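Side-chain contacts in arylalkylamine N-Acetyltransferase like 5b (Aedes aegypti, PDB 4FD4), which probably transfers acetyl or longer acyl groups from coenzyme A to the amine of arylalkylamines such as serotonin and dopamine, as a GNAT-family N-acetyltransferase: residues L53-E57 with Q58-V62; L148-Q151 with M152-K156. All coordinates share one frame; numbering follows the deposited sequence.

Interaction 1: L53-E57 with Q58-V62; sequences LSFVE and QGTVV
The carboxamide of Gln58 lies alongside the Phe55 ring, its NE2 3.7 Å from Phe55 CD2. The two side chains run side by side in the same direction, with ring and amide planes 49° apart, so the amide meets the ring obliquely. Both have CG anti to their own carbonyl carbon, beside the backbone N, and the extended Gln58 chain carries its amide back along the ring to the preceding turn. There NE2 makes a weak hydrogen bond to Ser54 O at 3.4 Å, and a water receives a second, weak bond from NE2 while donating to Ser54 OG. The serine hydroxyl also bonds to Phe51 O and sits above one face of the Phe55 ring, toward its rim. Residues 56-59 form a type I beta turn, closed by Gly59 N to Val56 O at 3.0 Å with a fairly straight N-H (159°), although the donor stands well above the carbonyl plane. Gly59 leaves the turn with positive phi, and the chain enters strand 61-66, the second strand of the GNAT sheet. A second water receives a bond from Val61 N and lies 2.8 Å from Val56 O, to which it probably donates, and so can link the turn to the first residue of the strand. Val61 points back toward the helical residues. Its CG2 reaches Phe55 CB at 3.7 Å and Val56 CG2 at 3.9 Å, filling the bend between the helical residues and the strand. Thr60 OG1 lies 4.0 Å from Phe55 CB and is bonded to Ala78 O of strand 71-81. The Phe55 ring itself packs edge-to-face with Phe51 and also meets the ring of His130.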
loop_
_atom_site.group_PDB
_atom_site.type_symbol
_atom_site.label_atom_id
_atom_site.label_comp_id
_atom_site.label_asym_id
_atom_site.label_seq_id
_atom_site.Cartn_x
_atom_site.Cartn_y
_atom_site.Cartn_z
ATOM N N LEU A 53 4.365 8.596 5.094
ATOM C CA LEU A 53 5.579 8.788 5.867
ATOM C C LEU A 53 5.362 8.565 7.363
ATOM O O LEU A 53 6.318 8.307 8.089
ATOM C CB LEU A 53 6.161 10.181 5.633
ATOM C CG LEU A 53 6.712 10.493 4.240
ATOM C CD1 LEU A 53 7.186 11.949 4.210
ATOM C CD2 LEU A 53 7.860 9.565 3.855
ATOM N N SER A 54 4.119 8.674 7.830
ATOM C CA SER A 54 3.865 8.448 9.249
ATOM C C SER A 54 4.358 7.055 9.672
ATOM O O SER A 54 4.556 6.805 10.853
ATOM C CB SER A 54 2.379 8.610 9.589
ATOM O OG SER A 54 1.614 7.580 8.983
ATOM N N PHE A 55 4.587 6.152 8.718
ATOM C CA PHE A 55 5.015 4.798 9.085
ATOM C C PHE A 55 6.516 4.633 9.346
ATOM O O PHE A 55 6.930 3.656 9.983
ATOM C CB PHE A 55 4.512 3.756 8.074
ATOM C CG PHE A 55 3.025 3.666 8.013
ATOM C CD1 PHE A 55 2.319 4.332 7.018
ATOM C CD2 PHE A 55 2.318 2.958 8.986
ATOM C CE1 PHE A 55 0.930 4.271 6.969
ATOM C CE2 PHE A 55 0.930 2.897 8.953
ATOM C CZ PHE A 55 0.231 3.549 7.939
ATOM N N VAL A 56 7.329 5.577 8.882
ATOM C CA VAL A 56 8.782 5.449 9.067
ATOM C C VAL A 56 9.144 5.326 10.541
ATOM O O VAL A 56 9.919 4.460 10.922
ATOM C CB VAL A 56 9.553 6.632 8.465
ATOM C CG1 VAL A 56 11.035 6.571 8.869
ATOM C CG2 VAL A 56 9.413 6.645 6.950
ATOM N N GLU A 57 8.566 6.188 11.374
ATOM C CA GLU A 57 8.861 6.152 12.801
ATOM C C GLU A 57 8.423 4.828 13.432
ATOM O O GLU A 57 9.001 4.388 14.429
ATOM C CB GLU A 57 8.213 7.338 13.522
ATOM C CG GLU A 57 6.695 7.258 13.636
ATOM C CD GLU A 57 6.063 8.602 13.995
ATOM O OE1 GLU A 57 5.031 8.963 13.379
ATOM O OE2 GLU A 57 6.601 9.297 14.888
ATOM N N GLN A 58 7.408 4.191 12.860
ATOM C CA GLN A 58 6.913 2.916 13.398
ATOM C C GLN A 58 7.803 1.716 13.048
ATOM O O GLN A 58 7.527 0.591 13.485
ATOM C CB GLN A 58 5.473 2.654 12.939
ATOM C CG GLN A 58 4.505 3.785 13.263
ATOM C CD GLN A 58 3.094 3.533 12.762
ATOM O OE1 GLN A 58 2.611 2.398 12.753
ATOM N NE2 GLN A 58 2.415 4.607 12.352
ATOM N N GLY A 59 8.850 1.950 12.259
ATOM C CA GLY A 59 9.783 0.896 11.876
ATOM C C GLY A 59 9.199 -0.150 10.938
ATOM O O GLY A 59 9.687 -1.288 10.885
ATOM N N THR A 60 8.171 0.224 10.180
ATOM C CA THR A 60 7.550 -0.730 9.251
ATOM C C THR A 60 7.638 -0.264 7.782
ATOM O O THR A 60 6.837 -0.663 6.922
ATOM C CB THR A 60 6.108 -1.052 9.671
ATOM O OG1 THR A 60 5.350 0.160 9.728
ATOM C CG2 THR A 60 6.100 -1.692 11.051
ATOM N N VAL A 61 8.619 0.596 7.521
ATOM C CA VAL A 61 8.960 1.002 6.165
ATOM C C VAL A 61 10.248 0.300 5.774
ATOM O O VAL A 61 11.282 0.468 6.422
ATOM C CB VAL A 61 9.098 2.535 6.044
ATOM C CG1 VAL A 61 9.668 2.922 4.695
ATOM C CG2 VAL A 61 7.738 3.196 6.250
ATOM N N VAL A 62 10.168 -0.526 4.736
ATOM C CA VAL A 62 11.325 -1.282 4.286
ATOM C C VAL A 62 11.821 -0.692 2.973
ATOM O O VAL A 62 11.030 -0.386 2.084
ATOM C CB VAL A 62 11.011 -2.770 4.050
ATOM C CG1 VAL A 62 12.263 -3.497 3.548
ATOM C CG2 VAL A 62 10.483 -3.429 5.314
HETATM O O HOH W 1 -0.051 5.956 11.014
HETATM O O HOH W 2 10.683 2.456 9.145
#

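Interaction 2: L148-Q151 with M152-K156; sequences LQFQ and MDLSK
Gln149 and Asp153, one turn apart on helix 143-158, join their side chains through a hydrogen bond from Gln149 NE2 to Asp153 OD1, 2.8 Å long with an N-H...O angle of 151°. The glutamine starts with CG anti to its backbone N, then bends at chi2 (70°), which swings the amide forward along the helix. The acceptor lies near the amide plane, whereas the donor approaches OD1 from above the carboxylate plane; the two flat groups are turned 33° from each other. Phe150 and Leu154 occupy another side of the helix. Leu154 CD2 comes to the edge of the phenylalanine ring, near its plane, 4.1 Å from CE2, and both side chains pack on Val11 of the edge strand 7-11. On a third side of the helix, Met152 runs extended beyond CG and puts its CE 4.1 Å from Leu148 CD1; Leu179 touches both. Gln151 is bent at chi2 and lies beside Leu154, pointing the same way, with OE1 4.1 Å from Leu154 CD2. Its amide is held outside the helix, OE1 by Tyr127 OH and NE2 by Ser76 OG. Ser155 OG sits between its backbone N and carbonyl carbon, turned back over the helix. From there it is 2.9 Å from Gln151 O and equally far from Met152 O, and which of the two takes its proton is not settled. Regular backbone bonds, such as Leu154 N to Phe150 O at 2.9 Å, maintain the helix, which is the crossover of the beta-alpha-beta unit between strands 126-134 and 162-167. Because the glutamine amide is neutral, its N-H probably stabilises the Asp153 carboxylate as a charge-assisted hydrogen bond and not as an ion pair.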
loop_
_atom_site.group_PDB
_atom_site.type_symbol
_atom_site.label_atom_id
_atom_site.label_comp_id
_atom_site.label_asym_id
_atom_site.label_seq_id
_atom_site.Cartn_x
_atom_site.Cartn_y
_atom_site.Cartn_z
ATOM N N LEU A 148 8.435 -7.867 -0.426
ATOM C CA LEU A 148 7.247 -8.479 0.164
ATOM C C LEU A 148 7.643 -9.554 1.162
ATOM O O LEU A 148 7.049 -9.678 2.228
ATOM C CB LEU A 148 6.356 -9.090 -0.927
ATOM C CG LEU A 148 4.825 -9.094 -0.809
ATOM C CD1 LEU A 148 4.239 -10.398 -1.349
ATOM C CD2 LEU A 148 4.296 -8.796 0.592
ATOM N N GLN A 149 8.640 -10.353 0.815
ATOM C CA GLN A 149 9.084 -11.402 1.728
ATOM C C GLN A 149 9.652 -10.780 2.989
ATOM O O GLN A 149 9.478 -11.312 4.080
ATOM C CB GLN A 149 10.153 -12.291 1.101
ATOM C CG GLN A 149 10.587 -13.407 2.054
ATOM C CD GLN A 149 9.482 -14.428 2.224
ATOM O OE1 GLN A 149 9.019 -15.003 1.244
ATOM N NE2 GLN A 149 9.019 -14.619 3.456
ATOM N N PHE A 150 10.361 -9.669 2.834
ATOM C CA PHE A 150 10.936 -8.998 3.989
ATOM C C PHE A 150 9.780 -8.551 4.890
ATOM O O PHE A 150 9.831 -8.745 6.107
ATOM C CB PHE A 150 11.856 -7.839 3.558
ATOM C CG PHE A 150 12.644 -7.208 4.695
ATOM C CD1 PHE A 150 14.037 -7.279 4.725
ATOM C CD2 PHE A 150 11.991 -6.531 5.730
ATOM C CE1 PHE A 150 14.777 -6.698 5.774
ATOM C CE2 PHE A 150 12.723 -5.939 6.780
ATOM C CZ PHE A 150 14.109 -6.019 6.798
ATOM N N GLN A 151 8.724 -7.992 4.299
ATOM C CA GLN A 151 7.576 -7.545 5.106
ATOM C C GLN A 151 6.897 -8.732 5.811
ATOM O O GLN A 151 6.477 -8.629 6.966
ATOM C CB GLN A 151 6.577 -6.751 4.252
ATOM C CG GLN A 151 7.043 -5.332 3.865
ATOM C CD GLN A 151 6.935 -4.321 5.010
ATOM O OE1 GLN A 151 6.959 -4.692 6.186
ATOM N NE2 GLN A 151 6.811 -3.034 4.663
ATOM N N MET A 152 6.787 -9.859 5.117
ATOM C CA MET A 152 6.244 -11.067 5.748
ATOM C C MET A 152 7.086 -11.523 6.946
ATOM O O MET A 152 6.561 -11.788 8.022
ATOM C CB MET A 152 6.138 -12.207 4.736
ATOM C CG MET A 152 4.997 -12.075 3.741
ATOM S SD MET A 152 5.142 -13.278 2.387
ATOM C CE MET A 152 3.506 -13.141 1.656
ATOM N N ASP A 153 8.396 -11.618 6.740
ATOM C CA ASP A 153 9.319 -12.072 7.780
ATOM C C ASP A 153 9.287 -11.154 8.988
ATOM O O ASP A 153 9.280 -11.601 10.139
ATOM C CB ASP A 153 10.748 -12.134 7.217
ATOM C CG ASP A 153 10.900 -13.189 6.138
ATOM O OD1 ASP A 153 10.012 -14.062 6.041
ATOM O OD2 ASP A 153 11.902 -13.148 5.388
ATOM N N LEU A 154 9.264 -9.854 8.708
ATOM C CA LEU A 154 9.282 -8.836 9.739
ATOM C C LEU A 154 7.994 -8.863 10.554
ATOM O O LEU A 154 8.024 -8.866 11.793
ATOM C CB LEU A 154 9.466 -7.454 9.089
ATOM C CG LEU A 154 9.563 -6.278 10.056
ATOM C CD1 LEU A 154 10.812 -6.415 10.939
ATOM C CD2 LEU A 154 9.609 -4.962 9.283
ATOM N N SER A 155 6.857 -8.882 9.861
ATOM C CA SER A 155 5.578 -8.897 10.563
ATOM C C SER A 155 5.513 -10.157 11.418
ATOM O O SER A 155 5.067 -10.110 12.564
ATOM C CB SER A 155 4.402 -8.812 9.589
ATOM O OG SER A 155 4.455 -9.838 8.615
ATOM N N LYS A 156 5.997 -11.270 10.875
ATOM C CA LYS A 156 6.046 -12.518 11.656
ATOM C C LYS A 156 6.818 -12.295 12.958
ATOM O O LYS A 156 6.285 -12.511 14.057
ATOM C CB LYS A 156 6.681 -13.641 10.837
ATOM C CG LYS A 156 6.680 -15.012 11.525
ATOM C CD LYS A 156 6.701 -16.120 10.485
ATOM C CE LYS A 156 6.770 -17.502 11.130
ATOM N NZ LYS A 156 8.140 -17.819 11.618
#

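In the fold
From the N terminus, strand 7-11 and helix 17-28 come first, and interaction 1 follows where the chain leaves helix 46-53 and turns into strand 61-66. Interaction 2 lies much later, within helix 143-158. Each is local, and they stand in series: neither nests within nor crosses the other, and only interaction 1 closes a turn. Their centres are about 14 Å apart, yet they touch in space. Gln151 NE2 probably bonds to Thr60 O, while Val62 CG2 packs against the Phe150 ring and Gly59 O approaches Leu154 CD2. The helix of the crossover is thus laid against the start of the second strand of the same GNAT sheet.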